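Local coordinates for periplasmic binding protein (Veillonella parvula, PDB 4MO9) that probably serves as the periplasmic solute-binding component of an ABC uptake system, with a TroA-like two-lobed fold, perhaps for an iron complex, at residues A[104-108]-A[109-113]; A[186-189]-A[190-194]; A[324-327]-A[328-332]. All blocks are in the same frame, centred on the assembly; numbering follows the deposited sequence.

Contact 1 (A[104-108]-A[109-113]); sequences KTFNA and EQVVA
An N-cap opens the short helix 108-112, and Asn107 is the capping residue that grips Gln110. The Asn107 side chain reaches the first backbone N-H groups of the helix. Its OD1 accepts from Gln110 N at 3.0 Å, with an N-H...O angle of 150°. The donor stands above the plane of the side-chain amide, 45° out of it. CG lies anti to the backbone N (chi1 -177°), and this carries OD1 across to the start of the helix. The backbone oxygen of Asn107 takes up the next turn: Val111 N donates to Asn107 O at 3.2 Å. Gln110 N also makes a weak bond to Asn107 O. One residue on, Val112 N donates to Ala108 O at 2.9 Å. Apolar packing comes from Phe106, just before the cap. CZ and CE2, at the far end of its ring, meet one methyl of Val111, with Phe106 CZ 3.7 Å from Val111 CG2. The two side chains cross at about a right angle, and CG2 approaches the ring obliquely. Around this turn, Glu109 forms a salt bridge with Lys136. Phe106 also rests on Ile101 and Ala133, while Ala108 and Val112 pack on Met137 of helix 134-139. The turn thus follows the loop after helix 79-88 and leans on helix 134-139, shortly before strand 118-122.

Contact 2 (A[186-189]-A[190-194]); sequences TRVL and DRVSK
Four successive i to i+4 backbone bonds, from Asp190 N to Thr186 O through Ser193 N to Leu189 O, run along the helix from Thr186. They measure 2.9 to 3.2 Å between donor N and acceptor O. The main side-chain meeting is between Arg187 and Arg191, one turn apart. The two chains lie side by side and point the same way. Arg191 NH2 sits 3.7 Å from Arg187 CG, which lies over one face of the Arg191 guanidinium. The same NH2 lies at the edge of the Arg187 guanidinium, near its plane. The two planes are 66° apart, so the groups do not stack. Both chains leave with CG anti to the backbone N and bend at chi3 (-69° in each), and this shared shape keeps them alongside each other. On the buried side, Val188 CG1 and Val192 CG2 approach to 4.2 Å. Val188 also packs on Glu328 and Ala331 of helix 324-334. Ser193 OG donates to Asp190 O at 2.7 Å. Lys194 NZ forms a salt bridge with Asp190 OD1, also at 2.7 Å, on the syn lone pair of that oxygen. Arg187 NE and Arg191 NH2 are 4.3 Å apart, so two positive groups are close. Arg191 NH1 forms a salt bridge with Asp341 and a hydrogen bond to Glu338 O. These bonds probably offset the like-charge repulsion and hold the Arg191 guanidinium where Arg187 can lay its aliphatic stem against it.

Contact 3 (A[324-327]-A[328-332]); sequences AAVF and EYLAK
Val326 and Leu330, one turn apart on helix 324-334, lie side by side and point the same way. Val326 CG1 touches Leu330 CD1 at 4.0 Å. In Val326, CG1 is anti to the backbone N (chi1 178°), which directs this methyl toward the next turn. Leu330 has CG anti to its carbonyl carbon, and CG itself sits 3.4 Å from Val326 O. That oxygen accepts from Leu330 N at 2.9 Å. Glu328 folds closely over the turn before it: its CG lies 3.4 Å from Ala324 O, and the chain then runs extended. Its OE1 bonds to Thr347 OG1 of helix 344-355, which holds one carboxylate oxygen. Tyr329 takes a different first torsion from Glu328 and Leu330, with CG anti to the backbone N (chi1 -174°). Its CB rests 3.4 Å from Ala325 O, while the ring leads off to stack with Phe365. Phe327 packs on Tyr181 of helix 171-194 and on Leu227 and Met230 of helix 224-230. This is packing of a largely buried stretch of helix within the alpha/beta fold of a periplasmic binding protein, where helix 324-334 follows strand 310-313 of the mixed sheet.

Along the chain the order is contact 1, contact 2, contact 3. Contact 1 lies on the opposite side of the chain's centre from the other two, with centres about 44 Å from contact 2 and about 38 Å from contact 3. It caps a short helix before strand 118-122 of the parallel sheet. Contacts 2 and 3 have centres about 11 Å apart and touch directly: helix 171-194 packs on helix 324-334, with Leu189 CD2 4.2 Å from Phe327 CE2. In TroA-like binding proteins a long helix typically joins the two lobes, and helix 171-194, between the two main sheets in sequence, is consistent with that role.

Contact 1 (A[104-108]-A[109-113])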
# COMPACT_ATOMS: atom_id res chain seq x y z
N LYS A 104 -20.24 6.78 8.10
CA LYS A 104 -21.50 6.73 8.82
C LYS A 104 -22.13 5.37 8.51
O LYS A 104 -23.32 5.14 8.78
CB LYS A 104 -22.38 7.91 8.41
CG LYS A 104 -21.57 9.20 8.21
CD LYS A 104 -22.35 10.45 8.60
CE LYS A 104 -21.46 11.70 8.59
NZ LYS A 104 -20.38 11.64 9.61
N THR A 105 -21.31 4.48 7.95
CA THR A 105 -21.69 3.11 7.61
C THR A 105 -21.32 2.12 8.72
O THR A 105 -21.81 0.99 8.73
CB THR A 105 -21.02 2.63 6.30
OG1 THR A 105 -19.60 2.59 6.47
CG2 THR A 105 -21.37 3.56 5.14
N PHE A 106 -20.46 2.53 9.64
CA PHE A 106 -20.07 1.65 10.74
C PHE A 106 -21.16 1.61 11.80
O PHE A 106 -21.56 2.66 12.33
CB PHE A 106 -18.75 2.06 11.37
CG PHE A 106 -18.17 1.01 12.29
CD1 PHE A 106 -18.46 1.01 13.64
CD2 PHE A 106 -17.36 0.01 11.78
CE1 PHE A 106 -17.94 0.04 14.47
CE2 PHE A 106 -16.83 -0.96 12.60
CZ PHE A 106 -17.13 -0.95 13.96
N ASN A 107 -21.63 0.41 12.10
CA ASN A 107 -22.66 0.19 13.11
C ASN A 107 -22.09 -0.76 14.15
O ASN A 107 -21.93 -1.95 13.88
CB ASN A 107 -23.92 -0.39 12.46
CG ASN A 107 -25.07 -0.57 13.45
OD1 ASN A 107 -24.90 -1.12 14.54
ND2 ASN A 107 -26.26 -0.09 13.07
N ALA A 108 -21.77 -0.23 15.33
CA ALA A 108 -21.10 -1.03 16.36
C ALA A 108 -21.92 -2.25 16.78
O ALA A 108 -21.37 -3.34 16.98
CB ALA A 108 -20.78 -0.16 17.56
N GLU A 109 -23.23 -2.07 16.92
CA GLU A 109 -24.12 -3.16 17.31
C GLU A 109 -24.15 -4.29 16.27
O GLU A 109 -24.26 -5.46 16.62
CB GLU A 109 -25.54 -2.63 17.58
CG GLU A 109 -25.70 -1.81 18.87
CD GLU A 109 -25.04 -0.44 18.79
OE1 GLU A 109 -24.92 0.12 17.68
OE2 GLU A 109 -24.62 0.09 19.85
N GLN A 110 -24.06 -3.92 14.99
CA GLN A 110 -24.04 -4.92 13.92
C GLN A 110 -22.76 -5.74 13.99
O GLN A 110 -22.76 -6.96 13.77
CB GLN A 110 -24.17 -4.24 12.55
CG GLN A 110 -24.28 -5.20 11.37
CD GLN A 110 -22.95 -5.45 10.66
OE1 GLN A 110 -22.82 -6.39 9.88
NE2 GLN A 110 -21.97 -4.60 10.93
N VAL A 111 -21.66 -5.07 14.32
CA VAL A 111 -20.38 -5.75 14.44
C VAL A 111 -20.35 -6.68 15.66
O VAL A 111 -19.96 -7.85 15.54
CB VAL A 111 -19.22 -4.75 14.54
CG1 VAL A 111 -17.92 -5.49 14.76
CG2 VAL A 111 -19.17 -3.90 13.27
N VAL A 112 -20.77 -6.16 16.81
CA VAL A 112 -20.87 -6.96 18.05
C VAL A 112 -21.71 -8.21 17.82
O VAL A 112 -21.43 -9.27 18.38
CB VAL A 112 -21.47 -6.12 19.21
CG1 VAL A 112 -21.74 -6.99 20.44
CG2 VAL A 112 -20.54 -4.98 19.57
N ALA A 113 -22.72 -8.09 16.97
CA ALA A 113 -23.63 -9.20 16.69
C ALA A 113 -22.96 -10.32 15.90
O ALA A 113 -23.53 -11.41 15.76
CB ALA A 113 -24.84 -8.69 15.96

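Contact 2 (A[186-189]-A[190-194])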
# COMPACT_ATOMS: atom_id res chain seq x y z
N THR A 186 16.02 -3.68 4.02
CA THR A 186 17.34 -3.35 4.57
C THR A 186 18.42 -3.24 3.51
O THR A 186 19.30 -2.39 3.62
CB THR A 186 17.81 -4.31 5.70
OG1 THR A 186 17.93 -5.64 5.19
CG2 THR A 186 16.82 -4.28 6.87
N ARG A 187 18.37 -4.10 2.48
CA ARG A 187 19.31 -3.99 1.37
C ARG A 187 19.20 -2.60 0.74
O ARG A 187 20.21 -1.93 0.52
CB ARG A 187 19.05 -5.07 0.30
CG ARG A 187 20.00 -5.00 -0.91
CD ARG A 187 19.65 -6.04 -2.00
NE ARG A 187 19.92 -7.41 -1.57
CZ ARG A 187 18.99 -8.28 -1.16
NH1 ARG A 187 17.71 -7.92 -1.13
NH2 ARG A 187 19.35 -9.50 -0.79
N VAL A 188 17.97 -2.18 0.48
CA VAL A 188 17.70 -0.85 -0.08
C VAL A 188 18.19 0.28 0.83
O VAL A 188 18.98 1.13 0.40
CB VAL A 188 16.20 -0.64 -0.39
CG1 VAL A 188 15.92 0.83 -0.74
CG2 VAL A 188 15.74 -1.56 -1.53
N LEU A 189 17.73 0.28 2.08
CA LEU A 189 18.04 1.38 2.99
C LEU A 189 19.53 1.47 3.30
O LEU A 189 20.09 2.56 3.34
CB LEU A 189 17.20 1.30 4.27
CG LEU A 189 15.69 1.46 4.09
CD1 LEU A 189 14.96 1.28 5.40
CD2 LEU A 189 15.36 2.82 3.49
N ASP A 190 20.18 0.32 3.51
CA ASP A 190 21.62 0.31 3.74
C ASP A 190 22.38 0.86 2.54
O ASP A 190 23.28 1.70 2.69
CB ASP A 190 22.14 -1.10 3.99
CG ASP A 190 23.61 -1.11 4.37
OD1 ASP A 190 23.99 -0.35 5.29
OD2 ASP A 190 24.39 -1.86 3.75
N ARG A 191 22.05 0.36 1.36
CA ARG A 191 22.80 0.75 0.17
C ARG A 191 22.60 2.24 -0.13
O ARG A 191 23.56 2.94 -0.41
CB ARG A 191 22.44 -0.14 -1.03
CG ARG A 191 23.50 -0.12 -2.14
CD ARG A 191 23.18 -1.13 -3.26
NE ARG A 191 23.32 -2.51 -2.81
CZ ARG A 191 22.84 -3.57 -3.47
NH1 ARG A 191 22.19 -3.40 -4.61
NH2 ARG A 191 23.02 -4.79 -2.98
N VAL A 192 21.36 2.71 -0.01
CA VAL A 192 21.05 4.14 -0.21
C VAL A 192 21.89 5.03 0.71
O VAL A 192 22.41 6.07 0.28
CB VAL A 192 19.54 4.43 0.01
CG1 VAL A 192 19.32 5.91 0.28
CG2 VAL A 192 18.73 3.98 -1.20
N SER A 193 22.05 4.61 1.96
CA SER A 193 22.80 5.39 2.94
C SER A 193 24.27 5.52 2.57
O SER A 193 24.95 6.44 3.04
CB SER A 193 22.66 4.78 4.35
OG SER A 193 23.54 3.67 4.53
N LYS A 194 24.76 4.61 1.74
CA LYS A 194 26.18 4.61 1.37
C LYS A 194 26.45 5.19 -0.02
O LYS A 194 27.61 5.30 -0.44
CB LYS A 194 26.78 3.21 1.52
CG LYS A 194 27.09 2.87 2.96
CD LYS A 194 26.87 1.40 3.27
CE LYS A 194 26.96 1.17 4.79
NZ LYS A 194 26.65 -0.23 5.18

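Contact 3 (A[324-327]-A[328-332])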
# COMPACT_ATOMS: atom_id res chain seq x y z
N ALA A 324 7.71 -3.80 0.24
CA ALA A 324 9.15 -3.90 0.01
C ALA A 324 9.46 -3.71 -1.47
O ALA A 324 10.51 -3.18 -1.84
CB ALA A 324 9.68 -5.24 0.48
N ALA A 325 8.53 -4.15 -2.32
CA ALA A 325 8.68 -3.97 -3.76
C ALA A 325 8.72 -2.50 -4.16
O ALA A 325 9.36 -2.13 -5.16
CB ALA A 325 7.57 -4.69 -4.51
N VAL A 326 8.03 -1.65 -3.40
CA VAL A 326 8.02 -0.22 -3.70
C VAL A 326 9.36 0.40 -3.32
O VAL A 326 9.91 1.23 -4.05
CB VAL A 326 6.90 0.51 -2.95
CG1 VAL A 326 6.95 2.00 -3.24
CG2 VAL A 326 5.54 -0.04 -3.35
N PHE A 327 9.88 0.00 -2.16
CA PHE A 327 11.21 0.45 -1.73
C PHE A 327 12.24 0.11 -2.81
O PHE A 327 13.06 0.95 -3.18
CB PHE A 327 11.62 -0.21 -0.40
CG PHE A 327 11.06 0.46 0.83
CD1 PHE A 327 9.79 0.13 1.31
CD2 PHE A 327 11.82 1.39 1.55
CE1 PHE A 327 9.28 0.72 2.46
CE2 PHE A 327 11.31 1.99 2.72
CZ PHE A 327 10.03 1.65 3.18
N GLU A 328 12.17 -1.11 -3.32
CA GLU A 328 13.09 -1.55 -4.38
C GLU A 328 12.89 -0.79 -5.68
O GLU A 328 13.86 -0.37 -6.33
CB GLU A 328 12.92 -3.05 -4.63
CG GLU A 328 13.39 -3.95 -3.48
CD GLU A 328 13.32 -5.41 -3.85
OE1 GLU A 328 12.43 -5.78 -4.65
OE2 GLU A 328 14.17 -6.20 -3.36
N TYR A 329 11.64 -0.58 -6.07
CA TYR A 329 11.35 0.13 -7.33
C TYR A 329 11.85 1.56 -7.30
O TYR A 329 12.41 2.05 -8.28
CB TYR A 329 9.84 0.14 -7.61
CG TYR A 329 9.50 0.72 -8.96
CD1 TYR A 329 8.87 1.95 -9.08
CD2 TYR A 329 9.83 0.04 -10.13
CE1 TYR A 329 8.56 2.49 -10.33
CE2 TYR A 329 9.53 0.57 -11.38
CZ TYR A 329 8.89 1.79 -11.47
OH TYR A 329 8.59 2.30 -12.73
N LEU A 330 11.66 2.25 -6.18
CA LEU A 330 12.09 3.64 -6.09
C LEU A 330 13.62 3.73 -6.12
O LEU A 330 14.17 4.53 -6.86
CB LEU A 330 11.55 4.30 -4.82
CG LEU A 330 10.04 4.57 -4.79
CD1 LEU A 330 9.62 4.95 -3.38
CD2 LEU A 330 9.68 5.68 -5.78
N ALA A 331 14.29 2.89 -5.34
CA ALA A 331 15.76 2.93 -5.28
C ALA A 331 16.41 2.53 -6.60
O ALA A 331 17.39 3.15 -7.05
CB ALA A 331 16.26 2.03 -4.16
N LYS A 332 15.86 1.50 -7.24
CA LYS A 332 16.35 1.06 -8.54
C LYS A 332 16.07 2.10 -9.64
O LYS A 332 16.86 2.24 -10.59
CB LYS A 332 15.73 -0.30 -8.91
CG LYS A 332 16.16 -0.90 -10.24
CD LYS A 332 15.48 -2.27 -10.44
CE LYS A 332 15.99 -3.01 -11.66
NZ LYS A 332 17.33 -3.64 -11.47